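Local coordinates for protein TRAP dicarboxylate transporter-DctP subunit (Marinobacter aquaeolei, PDB 4PFI) that probably captures a dicarboxylate or other small organic solute in the periplasm and delivers it to a TRAP membrane transporter, at residues 56-69 with 262-274. Residues are numbered along the deposited sequence; the frame is centred on the assembly and turned at random.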
# COMPACT_ATOMS: atom_id res chain seq x y z
N GLN A 56 -5.00 12.49 -12.29
CA GLN A 56 -3.97 13.49 -12.42
C GLN A 56 -2.92 13.08 -13.45
O GLN A 56 -2.39 13.93 -14.18
CB GLN A 56 -3.29 13.70 -11.08
CG GLN A 56 -4.18 14.32 -10.04
CD GLN A 56 -4.29 15.81 -10.26
OE1 GLN A 56 -5.32 16.30 -10.74
NE2 GLN A 56 -3.22 16.55 -9.94
N PHE A 57 -2.59 11.79 -13.49
CA PHE A 57 -1.62 11.28 -14.45
C PHE A 57 -2.16 11.45 -15.87
O PHE A 57 -1.42 11.80 -16.79
CB PHE A 57 -1.31 9.81 -14.18
CG PHE A 57 -0.37 9.18 -15.17
CD1 PHE A 57 1.01 9.33 -15.04
CD2 PHE A 57 -0.85 8.40 -16.21
CE1 PHE A 57 1.89 8.74 -15.93
CE2 PHE A 57 0.02 7.79 -17.11
CZ PHE A 57 1.39 7.96 -16.98
N ARG A 58 -3.46 11.21 -16.03
CA ARG A 58 -4.12 11.34 -17.32
C ARG A 58 -4.10 12.78 -17.79
O ARG A 58 -3.66 13.05 -18.90
CB ARG A 58 -5.58 10.84 -17.27
CG ARG A 58 -6.37 10.99 -18.58
CD ARG A 58 -7.76 10.43 -18.47
NE ARG A 58 -8.46 11.08 -17.37
CZ ARG A 58 -9.49 10.55 -16.70
NH1 ARG A 58 -9.96 9.36 -17.05
NH2 ARG A 58 -10.05 11.22 -15.70
N GLU A 59 -4.58 13.69 -16.94
CA GLU A 59 -4.70 15.10 -17.32
C GLU A 59 -3.35 15.67 -17.72
O GLU A 59 -3.24 16.40 -18.69
CB GLU A 59 -5.29 15.93 -16.18
CG GLU A 59 -6.78 15.78 -16.08
CD GLU A 59 -7.34 16.29 -14.76
OE1 GLU A 59 -6.60 16.30 -13.75
OE2 GLU A 59 -8.53 16.69 -14.73
N GLN A 60 -2.32 15.30 -16.96
CA GLN A 60 -0.97 15.79 -17.16
C GLN A 60 -0.36 15.25 -18.45
O GLN A 60 0.17 16.01 -19.25
CB GLN A 60 -0.07 15.40 -15.99
CG GLN A 60 1.34 16.01 -16.03
CD GLN A 60 1.32 17.52 -15.91
OE1 GLN A 60 0.29 18.10 -15.56
NE2 GLN A 60 2.46 18.17 -16.18
N VAL A 61 -0.42 13.94 -18.62
CA VAL A 61 0.17 13.34 -19.81
C VAL A 61 -0.51 13.80 -21.12
O VAL A 61 0.17 13.99 -22.13
CB VAL A 61 0.18 11.81 -19.70
CG1 VAL A 61 0.33 11.17 -21.06
CG2 VAL A 61 1.31 11.39 -18.79
N GLU A 62 -1.82 14.01 -21.10
CA GLU A 62 -2.54 14.44 -22.29
C GLU A 62 -2.16 15.89 -22.65
O GLU A 62 -1.95 16.21 -23.83
CB GLU A 62 -4.05 14.28 -22.08
CG GLU A 62 -4.48 12.79 -21.95
CD GLU A 62 -5.99 12.55 -21.90
OE1 GLU A 62 -6.76 13.50 -21.60
OE2 GLU A 62 -6.42 11.40 -22.15
N ALA A 63 -2.01 16.73 -21.64
CA ALA A 63 -1.63 18.12 -21.86
C ALA A 63 -0.16 18.28 -22.32
O ALA A 63 0.13 19.16 -23.12
CB ALA A 63 -1.89 18.94 -20.60
N LEU A 64 0.74 17.43 -21.82
CA LEU A 64 2.16 17.44 -22.21
C LEU A 64 2.35 16.93 -23.63
O LEU A 64 3.22 17.43 -24.36
CB LEU A 64 2.98 16.51 -21.30
CG LEU A 64 3.22 16.94 -19.86
CD1 LEU A 64 3.55 15.72 -19.01
CD2 LEU A 64 4.33 17.97 -19.78
N SER A 65 1.55 15.94 -23.99
CA SER A 65 1.68 15.21 -25.23
C SER A 65 0.92 15.90 -26.38
O SER A 65 1.05 15.51 -27.53
CB SER A 65 1.16 13.78 -25.05
OG SER A 65 -0.26 13.73 -25.09
N GLY A 66 0.12 16.92 -26.04
CA GLY A 66 -0.68 17.62 -27.02
C GLY A 66 -1.69 16.71 -27.70
O GLY A 66 -1.94 16.84 -28.90
N GLY A 67 -2.28 15.79 -26.95
CA GLY A 67 -3.26 14.88 -27.53
C GLY A 67 -2.69 13.68 -28.28
O GLY A 67 -3.43 12.77 -28.60
N ARG A 68 -1.38 13.69 -28.53
CA ARG A 68 -0.68 12.58 -29.17
C ARG A 68 -0.77 11.29 -28.32
O ARG A 68 -0.62 10.18 -28.83
CB ARG A 68 0.79 12.97 -29.41
CG ARG A 68 1.62 11.95 -30.19
CD ARG A 68 3.10 11.95 -29.78
NE ARG A 68 3.80 13.19 -30.14
CZ ARG A 68 5.10 13.40 -29.96
NH1 ARG A 68 5.85 12.44 -29.41
NH2 ARG A 68 5.65 14.55 -30.32
N ILE A 69 -1.01 11.45 -27.02
CA ILE A 69 -1.18 10.30 -26.12
C ILE A 69 -2.43 10.49 -25.28
O ILE A 69 -2.59 11.48 -24.60
CB ILE A 69 0.04 10.10 -25.20
CG1 ILE A 69 1.22 9.57 -26.02
CG2 ILE A 69 -0.28 9.11 -24.06
CD1 ILE A 69 2.57 9.96 -25.45
N GLN A 262 11.41 10.68 -25.51
CA GLN A 262 10.52 11.80 -25.19
C GLN A 262 9.33 11.36 -24.35
O GLN A 262 9.00 11.98 -23.33
CB GLN A 262 10.00 12.46 -26.45
CG GLN A 262 9.14 13.68 -26.15
CD GLN A 262 8.54 14.28 -27.40
OE1 GLN A 262 8.22 13.57 -28.35
NE2 GLN A 262 8.38 15.61 -27.41
N GLU A 263 8.66 10.31 -24.80
CA GLU A 263 7.48 9.81 -24.10
C GLU A 263 7.90 9.19 -22.77
O GLU A 263 7.19 9.32 -21.79
CB GLU A 263 6.75 8.81 -24.98
CG GLU A 263 6.24 9.43 -26.25
CD GLU A 263 5.77 8.41 -27.25
OE1 GLU A 263 5.82 8.71 -28.47
OE2 GLU A 263 5.37 7.30 -26.83
N ARG A 264 9.07 8.57 -22.75
CA ARG A 264 9.62 7.98 -21.54
C ARG A 264 9.93 9.07 -20.52
O ARG A 264 10.00 8.81 -19.33
CB ARG A 264 10.89 7.19 -21.85
CG ARG A 264 11.43 6.36 -20.69
CD ARG A 264 12.71 5.62 -21.04
NE ARG A 264 12.58 4.86 -22.28
CZ ARG A 264 13.48 3.98 -22.71
NH1 ARG A 264 14.57 3.71 -22.01
NH2 ARG A 264 13.26 3.34 -23.86
N LYS A 265 10.14 10.29 -20.99
CA LYS A 265 10.34 11.41 -20.09
C LYS A 265 9.00 11.95 -19.61
O LYS A 265 8.88 12.35 -18.46
CB LYS A 265 11.15 12.52 -20.77
CG LYS A 265 12.64 12.35 -20.60
CD LYS A 265 13.42 13.22 -21.57
CE LYS A 265 13.02 14.68 -21.47
NZ LYS A 265 13.71 15.50 -22.50
N TRP A 266 8.00 11.94 -20.48
CA TRP A 266 6.65 12.34 -20.10
C TRP A 266 6.15 11.39 -19.02
O TRP A 266 5.64 11.81 -17.98
CB TRP A 266 5.73 12.27 -21.32
CG TRP A 266 5.96 13.38 -22.30
CD1 TRP A 266 6.62 14.55 -22.08
CD2 TRP A 266 5.53 13.41 -23.67
NE1 TRP A 266 6.63 15.31 -23.22
CE2 TRP A 266 5.97 14.64 -24.21
CE3 TRP A 266 4.83 12.53 -24.49
CZ2 TRP A 266 5.72 15.02 -25.53
CZ3 TRP A 266 4.58 12.90 -25.81
CH2 TRP A 266 5.03 14.13 -26.31
N LEU A 267 6.35 10.10 -19.26
CA LEU A 267 6.03 9.04 -18.32
C LEU A 267 6.78 9.23 -17.00
O LEU A 267 6.16 9.39 -15.95
CB LEU A 267 6.38 7.70 -18.95
CG LEU A 267 6.05 6.42 -18.17
CD1 LEU A 267 4.61 6.40 -17.66
CD2 LEU A 267 6.33 5.20 -19.06
N GLU A 268 8.11 9.24 -17.05
CA GLU A 268 8.92 9.27 -15.83
C GLU A 268 8.89 10.60 -15.04
O GLU A 268 8.94 10.58 -13.81
CB GLU A 268 10.37 8.85 -16.12
CG GLU A 268 10.52 7.35 -16.30
CD GLU A 268 11.97 6.88 -16.23
OE1 GLU A 268 12.84 7.50 -16.88
OE2 GLU A 268 12.23 5.88 -15.52
N GLU A 269 8.79 11.73 -15.74
CA GLU A 269 8.77 13.03 -15.07
C GLU A 269 7.42 13.28 -14.38
O GLU A 269 7.35 13.91 -13.33
CB GLU A 269 9.04 14.16 -16.06
CG GLU A 269 10.51 14.40 -16.36
CD GLU A 269 10.73 15.48 -17.42
OE1 GLU A 269 9.74 15.89 -18.08
OE2 GLU A 269 11.89 15.91 -17.61
N THR A 270 6.35 12.79 -15.00
CA THR A 270 5.02 12.92 -14.43
C THR A 270 4.88 12.08 -13.17
O THR A 270 4.35 12.55 -12.17
CB THR A 270 3.94 12.48 -15.41
OG1 THR A 270 3.96 13.35 -16.54
CG2 THR A 270 2.58 12.55 -14.73
N ILE A 271 5.35 10.84 -13.23
CA ILE A 271 5.36 9.95 -12.08
C ILE A 271 6.14 10.63 -10.94
O ILE A 271 5.76 10.54 -9.76
CB ILE A 271 6.03 8.61 -12.40
CG1 ILE A 271 5.17 7.79 -13.37
CG2 ILE A 271 6.25 7.80 -11.15
CD1 ILE A 271 3.71 7.66 -12.95
N ALA A 272 7.21 11.32 -11.33
CA ALA A 272 8.09 11.99 -10.40
C ALA A 272 7.38 13.16 -9.72
O ALA A 272 7.50 13.34 -8.52
CB ALA A 272 9.36 12.48 -11.13
N GLN A 273 6.63 13.94 -10.50
CA GLN A 273 5.88 15.08 -10.00
C GLN A 273 4.78 14.62 -9.06
O GLN A 273 4.55 15.21 -8.01
CB GLN A 273 5.20 15.82 -11.15
CG GLN A 273 6.06 16.91 -11.82
CD GLN A 273 5.22 17.88 -12.63
OE1 GLN A 273 4.01 18.02 -12.40
NE2 GLN A 273 5.85 18.57 -13.58
N LEU A 274 4.10 13.56 -9.46
CA LEU A 274 2.90 13.13 -8.78
C LEU A 274 3.24 12.49 -7.44
O LEU A 274 2.35 12.22 -6.64
CB LEU A 274 2.12 12.16 -9.65
CG LEU A 274 1.49 12.80 -10.90
CD1 LEU A 274 0.61 11.79 -11.63
CD2 LEU A 274 0.70 14.05 -10.52
O HOH W 1 4.62 16.10 -15.68
O HOH W 2 4.58 20.41 -15.97
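Trp266 lays one face of its indole against the C-terminal turn of helix 56-65. Ser65 CA stands over the face, 3.9 Å from the centroid of the Trp266 six-membered ring, and Leu64 CB lies over the five-membered ring, both CH-pi contacts. Ile69 CD1 meets the same indole at its edge, in plane, 3.6 Å from Trp266 CE3. The turn from Ser65 to Arg68, type I', brings Arg68 round to the indole's rim, where Trp266 CH2 sits over one face of the guanidinium. Bends at chi2 and chi3 turn that group toward Gln262: Arg68 NH1 donates to Gln262 OE1 (2.8 Å, 148° at the hydrogen) from above the amide's carbonyl plane, while the salt bridge from NH1 to Glu263 OE1 is long. Helix 49-65 is the connecting helix of a beta-alpha-beta crossover between the adjacent parallel strands 37-41 and 70-74 in this family 7 solute-binding protein; residues 263-274, at the start of the long helix 263-296, run roughly antiparallel to residues 56-65 (142° between their directions). Toward the other end of the contact the packing is knobs-into-holes. Phe57 fits among Leu267, Thr270, Ile271 and Leu274; with CG anti to the backbone N (chi1 177°), its ring reaches across so that CZ lies 3.6 Å from Leu267 CD1, near the ring plane. Thr270 returns the fit among Phe57, Gln60, Val61 and Leu64, its CG2 3.6 Å from Phe57 CD1. Thr270 OG1 donates to Trp266 O (2.7 Å) and accepts from a water that in turn accepts from Gln60 NE2.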